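PDB 3CRY: gamma-glutamyl cyclotransferase from Homo sapiens, which catalyses the release of 5-oxoproline from gamma-glutamyl dipeptides and can trigger cytochrome c release from mitochondria. Local coordinates for residues 38-43 against 80-85; 51-56 against 67-72. The protein carries 1 engineered substitution. All blocks are in the same frame, centred on the assembly; numbering follows the deposited sequence.

Contact 1 (38-43 against 80-85)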
loop_
_atom_site.group_PDB
_atom_site.type_symbol
_atom_site.label_atom_id
_atom_site.label_comp_id
_atom_site.label_asym_id
_atom_site.label_seq_id
_atom_site.Cartn_x
_atom_site.Cartn_y
_atom_site.Cartn_z
ATOM N N ALA A 38 17.642 15.219 2.376
ATOM C CA ALA A 38 16.659 14.835 3.405
ATOM C C ALA A 38 17.026 15.483 4.740
ATOM O O ALA A 38 18.196 15.492 5.141
ATOM C CB ALA A 38 16.603 13.317 3.558
ATOM N N ALA A 39 16.028 16.021 5.428
ATOM C CA ALA A 39 16.241 16.637 6.736
ATOM C C ALA A 39 15.369 15.972 7.794
ATOM O O ALA A 39 14.176 15.711 7.561
ATOM C CB ALA A 39 15.941 18.119 6.665
ATOM N N PHE A 40 15.955 15.678 8.954
ATOM C CA PHE A 40 15.180 15.146 10.082
ATOM C C PHE A 40 14.030 16.091 10.419
ATOM O O PHE A 40 14.236 17.302 10.561
ATOM C CB PHE A 40 16.058 14.963 11.331
ATOM C CG PHE A 40 15.288 14.477 12.548
ATOM C CD1 PHE A 40 15.049 13.116 12.740
ATOM C CD2 PHE A 40 14.788 15.388 13.494
ATOM C CE1 PHE A 40 14.332 12.671 13.865
ATOM C CE2 PHE A 40 14.060 14.948 14.618
ATOM C CZ PHE A 40 13.826 13.578 14.791
ATOM N N PHE A 41 12.827 15.520 10.555
ATOM C CA PHE A 41 11.622 16.286 10.907
ATOM C C PHE A 41 11.104 15.927 12.297
ATOM O O PHE A 41 10.947 16.812 13.139
ATOM C CB PHE A 41 10.550 16.109 9.830
ATOM C CG PHE A 41 9.342 17.002 9.988
ATOM C CD1 PHE A 41 9.391 18.329 9.572
ATOM C CD2 PHE A 41 8.143 16.493 10.483
ATOM C CE1 PHE A 41 8.261 19.164 9.687
ATOM C CE2 PHE A 41 7.008 17.315 10.611
ATOM C CZ PHE A 41 7.070 18.655 10.210
ATOM N N CYS A 42 10.824 14.642 12.542
ATOM C CA CYS A 42 10.438 14.200 13.896
ATOM C C CYS A 42 10.396 12.681 13.987
ATOM O O CYS A 42 10.448 11.995 12.961
ATOM C CB CYS A 42 9.064 14.757 14.260
ATOM S SG CYS A 42 7.683 14.090 13.318
ATOM N N VAL A 43 10.325 12.178 15.226
ATOM C CA VAL A 43 10.046 10.776 15.516
ATOM C C VAL A 43 8.528 10.623 15.578
ATOM O O VAL A 43 7.835 11.519 16.063
ATOM C CB VAL A 43 10.649 10.381 16.880
ATOM C CG1 VAL A 43 10.268 8.951 17.258
ATOM C CG2 VAL A 43 12.175 10.517 16.826
ATOM N N TRP A 80 7.350 2.327 15.233
ATOM C CA TRP A 80 7.959 3.655 15.374
ATOM C C TRP A 80 8.941 3.904 14.242
ATOM O O TRP A 80 9.613 2.980 13.772
ATOM C CB TRP A 80 8.687 3.778 16.710
ATOM C CG TRP A 80 7.746 3.991 17.883
ATOM C CD1 TRP A 80 7.139 3.026 18.640
ATOM C CD2 TRP A 80 7.329 5.249 18.419
ATOM N NE1 TRP A 80 6.372 3.611 19.629
ATOM C CE2 TRP A 80 6.470 4.975 19.509
ATOM C CE3 TRP A 80 7.600 6.585 18.087
ATOM C CZ2 TRP A 80 5.874 5.994 20.266
ATOM C CZ3 TRP A 80 6.990 7.605 18.850
ATOM C CH2 TRP A 80 6.151 7.288 19.928
ATOM N N GLY A 81 9.053 5.162 13.831
ATOM C CA GLY A 81 9.981 5.490 12.772
ATOM C C GLY A 81 10.380 6.954 12.814
ATOM O O GLY A 81 10.042 7.682 13.752
ATOM N N VAL A 82 11.099 7.360 11.772
ATOM C CA VAL A 82 11.597 8.732 11.621
ATOM C C VAL A 82 10.889 9.358 10.429
ATOM O O VAL A 82 10.836 8.751 9.347
ATOM C CB VAL A 82 13.137 8.782 11.358
ATOM C CG1 VAL A 82 13.576 10.203 10.888
ATOM C CG2 VAL A 82 13.902 8.355 12.624
ATOM N N VAL A 83 10.359 10.559 10.645
ATOM C CA VAL A 83 9.790 11.373 9.567
ATOM C C VAL A 83 10.892 12.285 9.027
ATOM O O VAL A 83 11.502 13.072 9.788
ATOM C CB VAL A 83 8.550 12.187 10.026
ATOM C CG1 VAL A 83 8.032 13.022 8.884
ATOM C CG2 VAL A 83 7.434 11.224 10.547
ATOM N N TRP A 84 11.132 12.167 7.720
ATOM C CA TRP A 84 12.081 13.009 6.988
ATOM C C TRP A 84 11.362 14.038 6.121
ATOM O O TRP A 84 10.385 13.711 5.444
ATOM C CB TRP A 84 12.971 12.152 6.069
ATOM C CG TRP A 84 13.829 11.149 6.801
ATOM C CD1 TRP A 84 13.555 9.825 6.987
ATOM C CD2 TRP A 84 15.088 11.398 7.449
ATOM N NE1 TRP A 84 14.560 9.227 7.713
ATOM C CE2 TRP A 84 15.517 10.167 8.009
ATOM C CE3 TRP A 84 15.903 12.540 7.596
ATOM C CZ2 TRP A 84 16.735 10.039 8.731
ATOM C CZ3 TRP A 84 17.111 12.417 8.316
ATOM C CH2 TRP A 84 17.509 11.166 8.880
ATOM N N LYS A 85 11.861 15.275 6.116
ATOM C CA LYS A 85 11.343 16.287 5.189
ATOM C C LYS A 85 12.215 16.298 3.941
ATOM O O LYS A 85 13.451 16.433 4.024
ATOM C CB LYS A 85 11.364 17.667 5.848
ATOM C CG LYS A 85 10.697 18.766 5.022
ATOM C CD LYS A 85 10.785 20.069 5.814
ATOM C CE LYS A 85 9.770 21.087 5.352
ATOM N NZ LYS A 85 10.103 22.411 5.970
#
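F41 and V83 lie side by side, F41 CG (chi1 -172°) and V83 CG1 each anti to its own backbone N, with ring atom CD2 of F41 3.8 Å from CG1 of V83. V83 also meets C42, whose SG rests 3.9 Å from V83 CB; beta branching suits the place, since CG1 meets the ring while CG2 joins CB against the sulphur, and L18 and strand 119-126 close over this group. An alanine in place of V83 would probably leave a gap beside the F41 ring and take CG2 from the C42 sulphur. F40 points elsewhere: its CD1 meets CG1 of V82 at 3.8 Å, the two side chains crossing at about a right angle, and the same methyl sits over one face of the W84 indole, toward its rim. W84 brings CE3 within 3.4 Å of the F40 backbone N, while its NE1 is held by the carbonyl of N25, as suits a large ring with one polar atom. The V43 and W80 side chains cross at about a right angle, with V43 CG1 3.7 Å from W80 CE3. G81, without a side chain, lies close to F20, inferred to bind substrate. The carbonyl oxygen of V83 accepts from two successive donors, F41 N at 2.9 Å and C42 N at 3.2 Å, which shifts the pairing by one residue: a classic beta bulge between neighbouring strands of the five-stranded antiparallel sheet.

Contact 2 (51-56 against 67-72)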
loop_
_atom_site.group_PDB
_atom_site.type_symbol
_atom_site.label_atom_id
_atom_site.label_comp_id
_atom_site.label_asym_id
_atom_site.label_seq_id
_atom_site.Cartn_x
_atom_site.Cartn_y
_atom_site.Cartn_z
ATOM N N LEU A 51 5.874 -4.573 12.214
ATOM C CA LEU A 51 7.113 -4.664 11.436
ATOM C C LEU A 51 7.417 -6.132 11.080
ATOM O O LEU A 51 7.259 -7.034 11.917
ATOM C CB LEU A 51 8.272 -4.075 12.274
ATOM C CG LEU A 51 9.667 -4.004 11.640
ATOM C CD1 LEU A 51 9.728 -2.944 10.557
ATOM C CD2 LEU A 51 10.704 -3.720 12.712
ATOM N N ASP A 52 7.869 -6.382 9.853
ATOM C CA ASP A 52 8.247 -7.728 9.431
ATOM C C ASP A 52 9.469 -7.573 8.517
ATOM O O ASP A 52 9.866 -6.442 8.173
ATOM C CB ASP A 52 7.087 -8.424 8.695
ATOM C CG ASP A 52 7.268 -9.934 8.552
ATOM O OD1 ASP A 52 8.158 -10.550 9.194
ATOM O OD2 ASP A 52 6.500 -10.510 7.753
ATOM N N PHE A 53 10.094 -8.700 8.176
ATOM C CA PHE A 53 11.220 -8.723 7.225
ATOM C C PHE A 53 10.995 -9.819 6.214
ATOM O O PHE A 53 10.522 -10.899 6.561
ATOM C CB PHE A 53 12.583 -8.924 7.943
ATOM C CG PHE A 53 12.915 -7.811 8.906
ATOM C CD1 PHE A 53 12.341 -7.784 10.185
ATOM C CD2 PHE A 53 13.726 -6.744 8.514
ATOM C CE1 PHE A 53 12.604 -6.731 11.068
ATOM C CE2 PHE A 53 14.021 -5.686 9.400
ATOM C CZ PHE A 53 13.453 -5.677 10.684
ATOM N N GLY A 54 11.334 -9.540 4.959
ATOM C CA GLY A 54 11.159 -10.564 3.943
ATOM C C GLY A 54 11.854 -10.336 2.632
ATOM O O GLY A 54 12.545 -9.326 2.425
ATOM N N ASN A 55 11.632 -11.300 1.751
ATOM C CA ASN A 55 12.185 -11.322 0.409
ATOM C C ASN A 55 11.060 -10.968 -0.549
ATOM O O ASN A 55 10.165 -11.787 -0.809
ATOM C CB ASN A 55 12.736 -12.720 0.116
ATOM C CG ASN A 55 13.922 -13.072 1.007
ATOM O OD1 ASN A 55 14.673 -12.191 1.428
ATOM N ND2 ASN A 55 14.074 -14.368 1.325
ATOM N N SER A 56 11.086 -9.737 -1.047
ATOM C CA SER A 56 9.990 -9.269 -1.896
ATOM C C SER A 56 10.051 -10.008 -3.224
ATOM O O SER A 56 11.127 -10.178 -3.798
ATOM C CB SER A 56 10.078 -7.748 -2.107
ATOM O OG SER A 56 8.825 -7.240 -2.547
ATOM N N GLY A 67 16.369 -10.720 4.676
ATOM C CA GLY A 67 15.032 -10.093 4.539
ATOM C C GLY A 67 15.145 -8.601 4.782
ATOM O O GLY A 67 15.911 -8.149 5.649
ATOM N N ILE A 68 14.399 -7.815 4.013
ATOM C CA ILE A 68 14.395 -6.355 4.252
ATOM C C ILE A 68 13.037 -5.925 4.838
ATOM O O ILE A 68 12.069 -6.727 4.874
ATOM C CB ILE A 68 14.825 -5.535 3.015
ATOM C CG1 ILE A 68 13.906 -5.802 1.820
ATOM C CG2 ILE A 68 16.323 -5.838 2.652
ATOM C CD1 ILE A 68 14.265 -4.947 0.573
ATOM N N ALA A 69 12.985 -4.702 5.364
ATOM C CA ALA A 69 11.877 -4.324 6.229
ATOM C C ALA A 69 10.589 -4.070 5.461
ATOM O O ALA A 69 10.609 -3.476 4.385
ATOM C CB ALA A 69 12.235 -3.072 7.054
ATOM N N THR A 70 9.484 -4.480 6.065
ATOM C CA THR A 70 8.137 -4.133 5.564
ATOM C C THR A 70 7.177 -3.969 6.742
ATOM O O THR A 70 7.533 -4.264 7.892
ATOM C CB THR A 70 7.628 -5.170 4.527
ATOM O OG1 THR A 70 6.395 -4.705 3.931
ATOM C CG2 THR A 70 7.374 -6.552 5.205
ATOM N N ILE A 71 5.981 -3.463 6.471
ATOM C CA ILE A 71 4.951 -3.294 7.523
ATOM C C ILE A 71 3.625 -3.777 6.966
ATOM O O ILE A 71 3.408 -3.773 5.735
ATOM C CB ILE A 71 4.825 -1.830 8.023
ATOM C CG1 ILE A 71 4.535 -0.860 6.852
ATOM C CG2 ILE A 71 6.111 -1.408 8.801
ATOM C CD1 ILE A 71 4.302 0.621 7.251
ATOM N N PHE A 72 2.758 -4.238 7.860
ATOM C CA PHE A 72 1.416 -4.647 7.433
ATOM C C PHE A 72 0.389 -4.324 8.513
ATOM O O PHE A 72 0.745 -4.162 9.684
ATOM C CB PHE A 72 1.387 -6.116 6.984
ATOM C CG PHE A 72 1.679 -7.124 8.083
ATOM C CD1 PHE A 72 0.692 -7.481 9.012
ATOM C CD2 PHE A 72 2.928 -7.754 8.153
ATOM C CE1 PHE A 72 0.960 -8.436 10.009
ATOM C CE2 PHE A 72 3.203 -8.711 9.140
ATOM C CZ PHE A 72 2.228 -9.052 10.065
#
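G67 fits against G54 just before the second strand of a beta hairpin, in which strands 49-56 and 68-74 run antiparallel. A beta carbon on G67 would clash with the backbone N of G54, so only a residue lacking a side chain suits this close approach. I68 pairs with G54 through two backbone bonds, both 2.9 Å: I68 N to G54 O, and G54 N to a lone pair of I68 O, in the carbonyl plane. At A69 the small methyl suits the F53 ring, whose CE2 comes to 3.9 Å from A69 CB; F53 is also packed by Y139 and I143 of helix 137-149. The A69 backbone N bonds to the hydroxyl of Y139, a residue inferred to bind substrate. T70 forms the second backbone pair, with D52; T70 N stands well above the plane of the D52 carbonyl. The threonine serves two sides: its OG1, anti to the backbone N (chi1 -172°), accepts from M127 N, while methyl CG2 rests 4.0 Å from D52 CB. Beta-branched I71 extends one methyl, CG2, to 4.3 Å from CD1 of L51. Last comes F72, whose broad ring can reach both D52 and N129 of the second subunit. The D52 carboxylate, bonded through OD2 to the Y130 hydroxyl, is turned 82° from the F72 ring plane, and D52 CB meets the ring edge at CE2, 3.9 Å away.

The two contacts belong to different antiparallel sheets: contact 1 joins strands 39-46 and 77-87 of the five-stranded one, contact 2 strands 49-56 and 68-74 of the three-stranded one. Their centres lie about 20 Å apart, on opposite sides of the chain's centre, their nearest atoms about 7 Å apart. Along the chain the order is 38-43, 51-56, 67-72, 80-85, so the hairpin of contact 2 is inserted between the partners of contact 1; strand 39-46 is followed by 49-56 and 68-74 by 77-87, the chain passing from one sheet to the other and back. Both approach residues inferred to bind substrate, F20 beside contact 1 and Y22 and Y139 beside contact 2, consistent with the two sheets framing the active-site region.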